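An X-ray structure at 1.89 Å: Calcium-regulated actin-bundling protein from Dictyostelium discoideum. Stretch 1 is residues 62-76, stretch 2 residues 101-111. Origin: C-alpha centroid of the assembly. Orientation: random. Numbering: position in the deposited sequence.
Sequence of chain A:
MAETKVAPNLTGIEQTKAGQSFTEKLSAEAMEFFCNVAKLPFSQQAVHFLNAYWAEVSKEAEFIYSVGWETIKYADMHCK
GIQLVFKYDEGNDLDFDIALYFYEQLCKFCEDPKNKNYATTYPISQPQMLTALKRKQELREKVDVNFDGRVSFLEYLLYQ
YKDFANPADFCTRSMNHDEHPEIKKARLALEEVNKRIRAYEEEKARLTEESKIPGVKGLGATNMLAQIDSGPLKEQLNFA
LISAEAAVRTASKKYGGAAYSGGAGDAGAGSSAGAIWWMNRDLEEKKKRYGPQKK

Stretch 1, residues 62-76: EFIYSVGWETIKYAD
Stretch 2, residues 101-111: YFYEQLCKFCE

F102 is the centre of the contact. Its side chain sits as a knob among G68, T71, I72 and A75 of the other helix. Its CA-to-CB bond points sideways, but chi1 t (162°) and chi2 68° bring the ring nearer. I72 covers one face of the ring: I72 CG1 lies 4.1 Å from the F102 ring centroid, 16° off the normal, a CH-pi contact. I72 is t, t. The closest pair is I72 CB to F102 CE1, 3.5 Å. At the ring edge, G68 O lies 3.9 Å from F102 CE1 and T71 C lies 3.9 Å from F102 CD1. A75 CB meets F102 CB at 3.9 Å. Here the backbones are in register, with A75 CA and F102 CA 5.5 Å apart.

Both stretches are helical throughout. Their axes approach to 9.0 Å, and their N-to-C directions differ by 136°, so the second helix runs obliquely back along the first. Later residues of stretch 2 therefore meet earlier residues of stretch 1. The first helix has a wider pi-type turn at 64-69. There G68 N bonds F63 O (2.9 Å) and W69 N bonds I64 O (2.7 Å). Regular i to i+4 bonding follows from T71 N to V67 O, 3.1 Å. In the second helix the same pattern runs from Q105 N to Y101 O, 2.9 Å, up to E111 N to C107 O, 3.0 Å.

L106 (m, t) comes next. Its CD2 lies 3.9 Å from V67 CG1 and 4.4 Å from G68 CA. V67 (t) points toward the second helix, and its CG1 also meets F109 CD1 at 3.8 Å. F109 has chi1 t and chi2 -82°; its ring lies oblique to that methyl. Further along, F63 (chi1 t, chi2 -84°) meets C110 (m). C110 SG lies 3.8 Å from F63 CZ and 5.0 Å from the F63 ring centroid, near the ring plane. This is an edge-on sulfur-aromatic contact.

T71 and Q105 bring polar side chains to the contact, yet no hydrogen bond crosses it. T71 (m) turns its hydroxyl back to its own helix: T71 OG1 donates to V67 O at 2.6 Å. Its methyl packs on the aliphatic part of Q105 (t, p), with T71 CG2 to Q105 CG at 3.6 Å. Away from the second helix, K73 NZ and E70 OE2 form a salt bridge at 3.0 Å. The two stretches together bury 475 Å², held by apolar packing.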

ATOM      1  N   GLU A  62      16.855 -22.052  17.479  1.00 21.70           N
ATOM      2  CA  GLU A  62      17.906 -21.069  17.495  1.00 21.61           C
ATOM      3  C   GLU A  62      18.090 -20.342  16.152  1.00 22.01           C
ATOM      4  O   GLU A  62      18.328 -19.156  16.123  1.00 20.75           O
ATOM      5  CB  GLU A  62      19.233 -21.686  17.947  1.00 21.38           C
ATOM      6  CG  GLU A  62      20.379 -20.704  18.001  1.00 21.33           C
ATOM      7  CD  GLU A  62      20.133 -19.569  18.980  1.00 24.33           C
ATOM      8  OE1 GLU A  62      19.309 -19.686  19.915  1.00 24.05           O
ATOM      9  OE2 GLU A  62      20.717 -18.495  18.764  1.00 23.99           O
ATOM     10  N   PHE A  63      17.977 -21.064  15.055  1.00 22.37           N
ATOM     11  CA  PHE A  63      18.067 -20.424  13.790  1.00 24.49           C
ATOM     12  C   PHE A  63      16.852 -19.521  13.548  1.00 20.61           C
ATOM     13  O   PHE A  63      16.937 -18.431  12.997  1.00 23.57           O
ATOM     14  CB  PHE A  63      18.093 -21.504  12.729  1.00 24.45           C
ATOM     15  CG  PHE A  63      18.306 -20.982  11.363  1.00 28.18           C
ATOM     16  CD1 PHE A  63      17.224 -20.503  10.600  1.00 28.55           C
ATOM     17  CD2 PHE A  63      19.578 -21.020  10.781  1.00 26.48           C
ATOM     18  CE1 PHE A  63      17.439 -20.023   9.316  1.00 30.76           C
ATOM     19  CE2 PHE A  63      19.784 -20.555   9.487  1.00 27.55           C
ATOM     20  CZ  PHE A  63      18.733 -20.021   8.760  1.00 28.71           C
ATOM     21  N   ILE A  64      15.716 -19.988  13.970  1.00 20.48           N
ATOM     22  CA  ILE A  64      14.465 -19.258  13.724  1.00 21.05           C
ATOM     23  C   ILE A  64      14.587 -17.926  14.423  1.00 20.86           C
ATOM     24  O   ILE A  64      14.221 -16.864  13.890  1.00 23.76           O
ATOM     25  CB  ILE A  64      13.256 -20.076  14.168  1.00 21.12           C
ATOM     26  CG1 ILE A  64      12.983 -21.187  13.161  1.00 21.22           C
ATOM     27  CG2 ILE A  64      11.984 -19.160  14.260  1.00 20.98           C
ATOM     28  CD1 ILE A  64      12.172 -22.306  13.706  1.00 20.66           C
ATOM     29  N   TYR A  65      15.142 -17.986  15.623  1.00 20.28           N
ATOM     30  CA  TYR A  65      15.306 -16.810  16.478  1.00 21.91           C
ATOM     31  C   TYR A  65      16.378 -15.863  16.036  1.00 24.35           C
ATOM     32  O   TYR A  65      16.138 -14.634  15.867  1.00 23.81           O
ATOM     33  CB  TYR A  65      15.579 -17.258  17.927  1.00 21.38           C
ATOM     34  CG  TYR A  65      15.700 -16.102  18.892  1.00 20.42           C
ATOM     35  CD1 TYR A  65      16.951 -15.505  19.123  1.00 21.56           C
ATOM     36  CD2 TYR A  65      14.591 -15.617  19.580  1.00 22.36           C
ATOM     37  CE1 TYR A  65      17.072 -14.441  20.013  1.00 22.01           C
ATOM     38  CE2 TYR A  65      14.716 -14.550  20.454  1.00 24.52           C
ATOM     39  CZ  TYR A  65      15.965 -13.982  20.658  1.00 23.46           C
ATOM     40  OH  TYR A  65      16.079 -12.928  21.545  1.00 28.88           O
ATOM     41  N   SER A  66      17.559 -16.424  15.782  1.00 23.62           N
ATOM     42  CA  SER A  66      18.739 -15.603  15.517  1.00 23.97           C
ATOM     43  C   SER A  66      18.862 -15.137  14.077  1.00 25.18           C
ATOM     44  O   SER A  66      19.430 -14.084  13.822  1.00 24.92           O
ATOM     45  CB  SER A  66      20.005 -16.396  15.879  1.00 25.50           C
ATOM     46  OG  SER A  66      20.077 -16.398  17.272  1.00 30.26           O
ATOM     47  N   VAL A  67      18.362 -15.932  13.154  1.00 23.97           N
ATOM     48  CA  VAL A  67      18.522 -15.665  11.732  1.00 24.36           C
ATOM     49  C   VAL A  67      17.212 -15.382  11.044  1.00 23.00           C
ATOM     50  O   VAL A  67      17.104 -14.397  10.337  1.00 26.25           O
ATOM     51  CB  VAL A  67      19.161 -16.857  11.002  1.00 25.60           C
ATOM     52  CG1 VAL A  67      19.471 -16.520   9.537  1.00 28.74           C
ATOM     53  CG2 VAL A  67      20.439 -17.315  11.693  1.00 29.75           C
ATOM     54  N   GLY A  68      16.211 -16.252  11.198  1.00 21.96           N
ATOM     55  CA  GLY A  68      14.918 -16.015  10.535  1.00 22.68           C
ATOM     56  C   GLY A  68      14.245 -14.734  11.004  1.00 23.72           C
ATOM     57  O   GLY A  68      13.958 -13.794  10.204  1.00 22.68           O
ATOM     58  N   TRP A  69      14.062 -14.638  12.311  1.00 23.62           N
ATOM     59  CA  TRP A  69      13.426 -13.452  12.892  1.00 20.47           C
ATOM     60  C   TRP A  69      14.181 -12.158  12.628  1.00 23.44           C
ATOM     61  O   TRP A  69      13.555 -11.113  12.265  1.00 24.03           O
ATOM     62  CB  TRP A  69      13.213 -13.678  14.367  1.00 21.11           C
ATOM     63  CG  TRP A  69      12.396 -12.688  15.086  1.00 21.52           C
ATOM     64  CD1 TRP A  69      11.251 -12.159  14.671  1.00 22.70           C
ATOM     65  CD2 TRP A  69      12.632 -12.161  16.413  1.00 22.35           C
ATOM     66  NE1 TRP A  69      10.734 -11.325  15.673  1.00 20.59           N
ATOM     67  CE2 TRP A  69      11.606 -11.291  16.709  1.00 21.73           C
ATOM     68  CE3 TRP A  69      13.661 -12.315  17.348  1.00 23.28           C
ATOM     69  CZ2 TRP A  69      11.543 -10.576  17.917  1.00 24.44           C
ATOM     70  CZ3 TRP A  69      13.591 -11.617  18.559  1.00 24.02           C
ATOM     71  CH2 TRP A  69      12.548 -10.770  18.830  1.00 24.18           C
ATOM     72  N   GLU A  70      15.495 -12.175  12.860  1.00 24.02           N
ATOM     73  CA  GLU A  70      16.290 -10.975  12.694  1.00 25.40           C
ATOM     74  C   GLU A  70      16.188 -10.504  11.313  1.00 22.78           C
ATOM     75  O   GLU A  70      16.078  -9.308  11.088  1.00 22.20           O
ATOM     76  CB  GLU A  70      17.761 -11.173  13.008  1.00 27.15           C
ATOM     77  CG  GLU A  70      18.006 -11.217  14.522  1.00 34.28           C
ATOM     78  CD  GLU A  70      17.540  -9.921  15.223  1.00 33.81           C
ATOM     79  OE1 GLU A  70      17.866  -8.852  14.678  1.00 33.96           O
ATOM     80  OE2 GLU A  70      16.855  -9.975  16.289  1.00 32.34           O
ATOM     81  N   THR A  71      16.217 -11.431  10.361  1.00 21.58           N
ATOM     82  CA  THR A  71      16.252 -11.001   8.995  1.00 22.06           C
ATOM     83  C   THR A  71      14.911 -10.388   8.540  1.00 23.92           C
ATOM     84  O   THR A  71      14.920  -9.439   7.769  1.00 23.20           O
ATOM     85  CB  THR A  71      16.738 -12.120   8.062  1.00 22.36           C
ATOM     86  OG1 THR A  71      17.953 -12.631   8.587  1.00 21.32           O
ATOM     87  CG2 THR A  71      16.971 -11.596   6.677  1.00 23.59           C
ATOM     88  N   ILE A  72      13.775 -10.905   9.021  1.00 22.22           N
ATOM     89  CA  ILE A  72      12.493 -10.428   8.561  1.00 21.03           C
ATOM     90  C   ILE A  72      12.270  -9.104   9.195  1.00 21.19           C
ATOM     91  O   ILE A  72      11.729  -8.181   8.540  1.00 21.15           O
ATOM     92  CB  ILE A  72      11.315 -11.444   8.761  1.00 20.64           C
ATOM     93  CG1 ILE A  72      10.122 -11.126   7.845  1.00 19.53           C
ATOM     94  CG2 ILE A  72      10.854 -11.514  10.190  1.00 19.77           C
ATOM     95  CD1 ILE A  72       9.046 -12.232   7.685  1.00 20.64           C
ATOM     96  N   LYS A  73      12.726  -8.959  10.426  1.00 19.36           N
ATOM     97  CA  LYS A  73      12.678  -7.691  11.081  1.00 22.22           C
ATOM     98  C   LYS A  73      13.478  -6.631  10.364  1.00 24.18           C
ATOM     99  O   LYS A  73      12.985  -5.505  10.212  1.00 24.68           O
ATOM    100  CB  LYS A  73      13.155  -7.759  12.513  1.00 22.92           C
ATOM    101  CG  LYS A  73      12.214  -8.544  13.403  1.00 25.71           C
ATOM    102  CD  LYS A  73      12.558  -8.327  14.849  1.00 29.11           C
ATOM    103  CE  LYS A  73      13.857  -9.012  15.170  1.00 26.97           C
ATOM    104  NZ  LYS A  73      14.153  -8.750  16.595  1.00 26.90           N
ATOM    105  N   TYR A  74      14.687  -6.945   9.950  1.00 27.84           N
ATOM    106  CA  TYR A  74      15.472  -5.946   9.237  1.00 30.81           C
ATOM    107  C   TYR A  74      14.823  -5.551   7.907  1.00 30.40           C
ATOM    108  O   TYR A  74      14.876  -4.402   7.538  1.00 25.14           O
ATOM    109  CB  TYR A  74      16.898  -6.380   9.009  1.00 34.28           C
ATOM    110  CG  TYR A  74      17.748  -5.955  10.202  1.00 42.63           C
ATOM    111  CD1 TYR A  74      18.145  -4.636  10.360  1.00 47.90           C
ATOM    112  CD2 TYR A  74      18.084  -6.862  11.202  1.00 50.13           C
ATOM    113  CE1 TYR A  74      18.888  -4.240  11.456  1.00 52.41           C
ATOM    114  CE2 TYR A  74      18.823  -6.479  12.304  1.00 53.79           C
ATOM    115  CZ  TYR A  74      19.219  -5.173  12.426  1.00 55.98           C
ATOM    116  OH  TYR A  74      19.964  -4.803  13.515  1.00 61.93           O
ATOM    117  N   ALA A  75      14.225  -6.511   7.220  1.00 28.39           N
ATOM    118  CA  ALA A  75      13.555  -6.223   5.938  1.00 25.80           C
ATOM    119  C   ALA A  75      12.370  -5.314   6.132  1.00 24.74           C
ATOM    120  O   ALA A  75      12.214  -4.329   5.378  1.00 25.86           O
ATOM    121  CB  ALA A  75      13.197  -7.501   5.226  1.00 25.01           C
ATOM    122  N   ASP A  76      11.595  -5.568   7.198  1.00 23.64           N
ATOM    123  CA  ASP A  76      10.487  -4.724   7.592  1.00 23.58           C
ATOM    124  C   ASP A  76      10.921  -3.304   8.009  1.00 27.11           C
ATOM    125  O   ASP A  76      10.316  -2.292   7.589  1.00 24.77           O
ATOM    126  CB  ASP A  76       9.697  -5.370   8.744  1.00 22.75           C
ATOM    127  CG  ASP A  76       8.366  -4.738   8.946  1.00 22.22           C
ATOM    128  OD1 ASP A  76       7.621  -4.531   7.982  1.00 24.20           O
ATOM    129  OD2 ASP A  76       8.009  -4.422  10.080  1.00 22.78           O
ATOM    130  N   TYR A 101      13.582  -9.135  -0.859  1.00 22.89           N
ATOM    131  CA  TYR A 101      14.783  -8.676  -0.184  1.00 23.66           C
ATOM    132  C   TYR A 101      15.032  -9.542   1.075  1.00 23.05           C
ATOM    133  O   TYR A 101      16.181  -9.815   1.439  1.00 24.62           O
ATOM    134  CB  TYR A 101      14.674  -7.185   0.269  1.00 22.65           C
ATOM    135  CG  TYR A 101      14.648  -6.063  -0.781  1.00 23.36           C
ATOM    136  CD1 TYR A 101      15.494  -6.070  -1.883  1.00 30.29           C
ATOM    137  CD2 TYR A 101      13.889  -4.916  -0.578  1.00 26.52           C
ATOM    138  CE1 TYR A 101      15.511  -5.006  -2.819  1.00 29.24           C
ATOM    139  CE2 TYR A 101      13.918  -3.831  -1.467  1.00 28.26           C
ATOM    140  CZ  TYR A 101      14.735  -3.868  -2.604  1.00 28.92           C
ATOM    141  OH  TYR A 101      14.748  -2.792  -3.514  1.00 25.51           O
ATOM    142  N   PHE A 102      13.976  -9.928   1.775  1.00 22.93           N
ATOM    143  CA  PHE A 102      14.080 -10.837   2.917  1.00 21.52           C
ATOM    144  C   PHE A 102      14.751 -12.133   2.532  1.00 22.69           C
ATOM    145  O   PHE A 102      15.777 -12.503   3.103  1.00 25.33           O
ATOM    146  CB  PHE A 102      12.699 -11.050   3.567  1.00 22.13           C
ATOM    147  CG  PHE A 102      12.591 -12.244   4.455  1.00 20.00           C
ATOM    148  CD1 PHE A 102      13.254 -12.297   5.624  1.00 19.37           C
ATOM    149  CD2 PHE A 102      11.743 -13.290   4.121  1.00 19.22           C
ATOM    150  CE1 PHE A 102      13.137 -13.390   6.450  1.00 19.78           C
ATOM    151  CE2 PHE A 102      11.629 -14.414   4.925  1.00 18.95           C
ATOM    152  CZ  PHE A 102      12.319 -14.461   6.108  1.00 20.66           C
ATOM    153  N   TYR A 103      14.251 -12.802   1.532  1.00 22.69           N
ATOM    154  CA  TYR A 103      14.793 -14.097   1.209  1.00 23.14           C
ATOM    155  C   TYR A 103      16.218 -13.975   0.670  1.00 25.61           C
ATOM    156  O   TYR A 103      17.055 -14.838   0.907  1.00 27.45           O
ATOM    157  CB  TYR A 103      13.932 -14.768   0.160  1.00 25.36           C
ATOM    158  CG  TYR A 103      12.786 -15.535   0.700  1.00 24.01           C
ATOM    159  CD1 TYR A 103      12.950 -16.842   1.149  1.00 23.02           C
ATOM    160  CD2 TYR A 103      11.529 -14.943   0.761  1.00 22.20           C
ATOM    161  CE1 TYR A 103      11.874 -17.551   1.671  1.00 23.57           C
ATOM    162  CE2 TYR A 103      10.464 -15.614   1.259  1.00 22.59           C
ATOM    163  CZ  TYR A 103      10.626 -16.917   1.724  1.00 20.88           C
ATOM    164  OH  TYR A 103       9.526 -17.551   2.193  1.00 19.17           O
ATOM    165  N   GLU A 104      16.472 -12.906  -0.080  1.00 29.38           N
ATOM    166  CA  GLU A 104      17.819 -12.653  -0.579  1.00 31.16           C
ATOM    167  C   GLU A 104      18.803 -12.414   0.510  1.00 29.40           C
ATOM    168  O   GLU A 104      19.874 -12.940   0.469  1.00 27.78           O
ATOM    169  CB  GLU A 104      17.847 -11.528  -1.587  1.00 32.42           C
ATOM    170  CG  GLU A 104      17.230 -12.039  -2.880  1.00 36.74           C
ATOM    171  CD  GLU A 104      17.346 -11.042  -4.012  1.00 43.89           C
ATOM    172  OE1 GLU A 104      17.708  -9.847  -3.743  1.00 38.59           O
ATOM    173  OE2 GLU A 104      17.001 -11.461  -5.141  1.00 41.26           O
ATOM    174  N   GLN A 105      18.416 -11.659   1.517  1.00 27.66           N
ATOM    175  CA  GLN A 105      19.265 -11.452   2.662  1.00 29.92           C
ATOM    176  C   GLN A 105      19.499 -12.756   3.437  1.00 30.46           C
ATOM    177  O   GLN A 105      20.619 -12.991   3.853  1.00 32.03           O
ATOM    178  CB  GLN A 105      18.747 -10.305   3.531  1.00 31.89           C
ATOM    179  CG  GLN A 105      19.538 -10.018   4.785  1.00 39.11           C
ATOM    180  CD  GLN A 105      21.051  -9.860   4.560  1.00 43.47           C
ATOM    181  OE1 GLN A 105      21.510  -9.311   3.539  1.00 45.15           O
ATOM    182  NE2 GLN A 105      21.833 -10.329   5.539  1.00 38.48           N
ATOM    183  N   LEU A 106      18.490 -13.621   3.565  1.00 27.23           N
ATOM    184  CA  LEU A 106      18.647 -14.898   4.200  1.00 27.21           C
ATOM    185  C   LEU A 106      19.710 -15.751   3.546  1.00 30.17           C
ATOM    186  O   LEU A 106      20.530 -16.380   4.225  1.00 27.37           O
ATOM    187  CB  LEU A 106      17.373 -15.717   4.127  1.00 28.42           C
ATOM    188  CG  LEU A 106      16.330 -15.567   5.221  1.00 28.17           C
ATOM    189  CD1 LEU A 106      15.183 -16.521   4.953  1.00 26.61           C
ATOM    190  CD2 LEU A 106      16.899 -15.744   6.646  1.00 28.05           C
ATOM    191  N   CYS A 107      19.657 -15.792   2.233  1.00 27.74           N
ATOM    192  CA  CYS A 107      20.572 -16.582   1.445  1.00 31.51           C
ATOM    193  C   CYS A 107      21.964 -16.001   1.563  1.00 31.53           C
ATOM    194  O   CYS A 107      22.907 -16.746   1.676  1.00 33.07           O
ATOM    195  CB  CYS A 107      20.150 -16.602  -0.031  1.00 30.16           C
ATOM    196  SG  CYS A 107      18.620 -17.492  -0.409  1.00 32.04           S
ATOM    197  N   LYS A 108      22.081 -14.688   1.595  1.00 32.87           N
ATOM    198  CA  LYS A 108      23.403 -14.081   1.666  1.00 39.52           C
ATOM    199  C   LYS A 108      24.026 -14.385   3.024  1.00 39.45           C
ATOM    200  O   LYS A 108      25.210 -14.734   3.124  1.00 34.91           O
ATOM    201  CB  LYS A 108      23.341 -12.581   1.439  1.00 41.75           C
ATOM    202  CG  LYS A 108      24.697 -11.942   1.165  1.00 48.48           C
ATOM    203  CD  LYS A 108      24.575 -10.503   0.665  1.00 46.58           C
ATOM    204  CE  LYS A 108      24.179  -9.562   1.793  1.00 51.05           C
ATOM    205  NZ  LYS A 108      24.862  -8.230   1.715  1.00 51.17           N
ATOM    206  N   PHE A 109      23.213 -14.274   4.066  1.00 36.11           N
ATOM    207  CA  PHE A 109      23.680 -14.550   5.410  1.00 34.82           C
ATOM    208  C   PHE A 109      24.212 -15.972   5.519  1.00 33.48           C
ATOM    209  O   PHE A 109      25.333 -16.181   5.927  1.00 36.19           O
ATOM    210  CB  PHE A 109      22.590 -14.332   6.424  1.00 33.90           C
ATOM    211  CG  PHE A 109      23.016 -14.663   7.826  1.00 35.68           C
ATOM    212  CD1 PHE A 109      23.011 -15.972   8.277  1.00 36.36           C
ATOM    213  CD2 PHE A 109      23.437 -13.659   8.695  1.00 37.53           C
ATOM    214  CE1 PHE A 109      23.418 -16.269   9.556  1.00 37.87           C
ATOM    215  CE2 PHE A 109      23.801 -13.951   9.998  1.00 37.84           C
ATOM    216  CZ  PHE A 109      23.795 -15.257  10.418  1.00 36.83           C
ATOM    217  N   CYS A 110      23.407 -16.927   5.089  1.00 35.76           N
ATOM    218  CA  CYS A 110      23.730 -18.356   5.185  1.00 35.00           C
ATOM    219  C   CYS A 110      24.871 -18.812   4.276  1.00 43.44           C
ATOM    220  O   CYS A 110      25.431 -19.908   4.493  1.00 38.38           O
ATOM    221  CB  CYS A 110      22.494 -19.178   4.822  1.00 33.73           C
ATOM    222  SG  CYS A 110      21.195 -19.099   6.082  1.00 30.69           S
ATOM    223  N   GLU A 111      25.125 -18.039   3.217  1.00 44.78           N
ATOM    224  CA  GLU A 111      26.195 -18.342   2.236  1.00 49.51           C
ATOM    225  C   GLU A 111      27.534 -17.755   2.635  1.00 48.16           C
ATOM    226  O   GLU A 111      28.558 -18.151   2.096  1.00 52.18           O
ATOM    227  CB  GLU A 111      25.843 -17.800   0.842  1.00 48.77           C
ATOM    228  CG  GLU A 111      25.119 -18.834  -0.015  1.00 51.34           C
ATOM    229  CD  GLU A 111      24.186 -18.233  -1.074  1.00 50.02           C
ATOM    230  OE1 GLU A 111      24.335 -17.045  -1.461  1.00 46.79           O
ATOM    231  OE2 GLU A 111      23.279 -18.961  -1.515  1.00 50.06           O
TER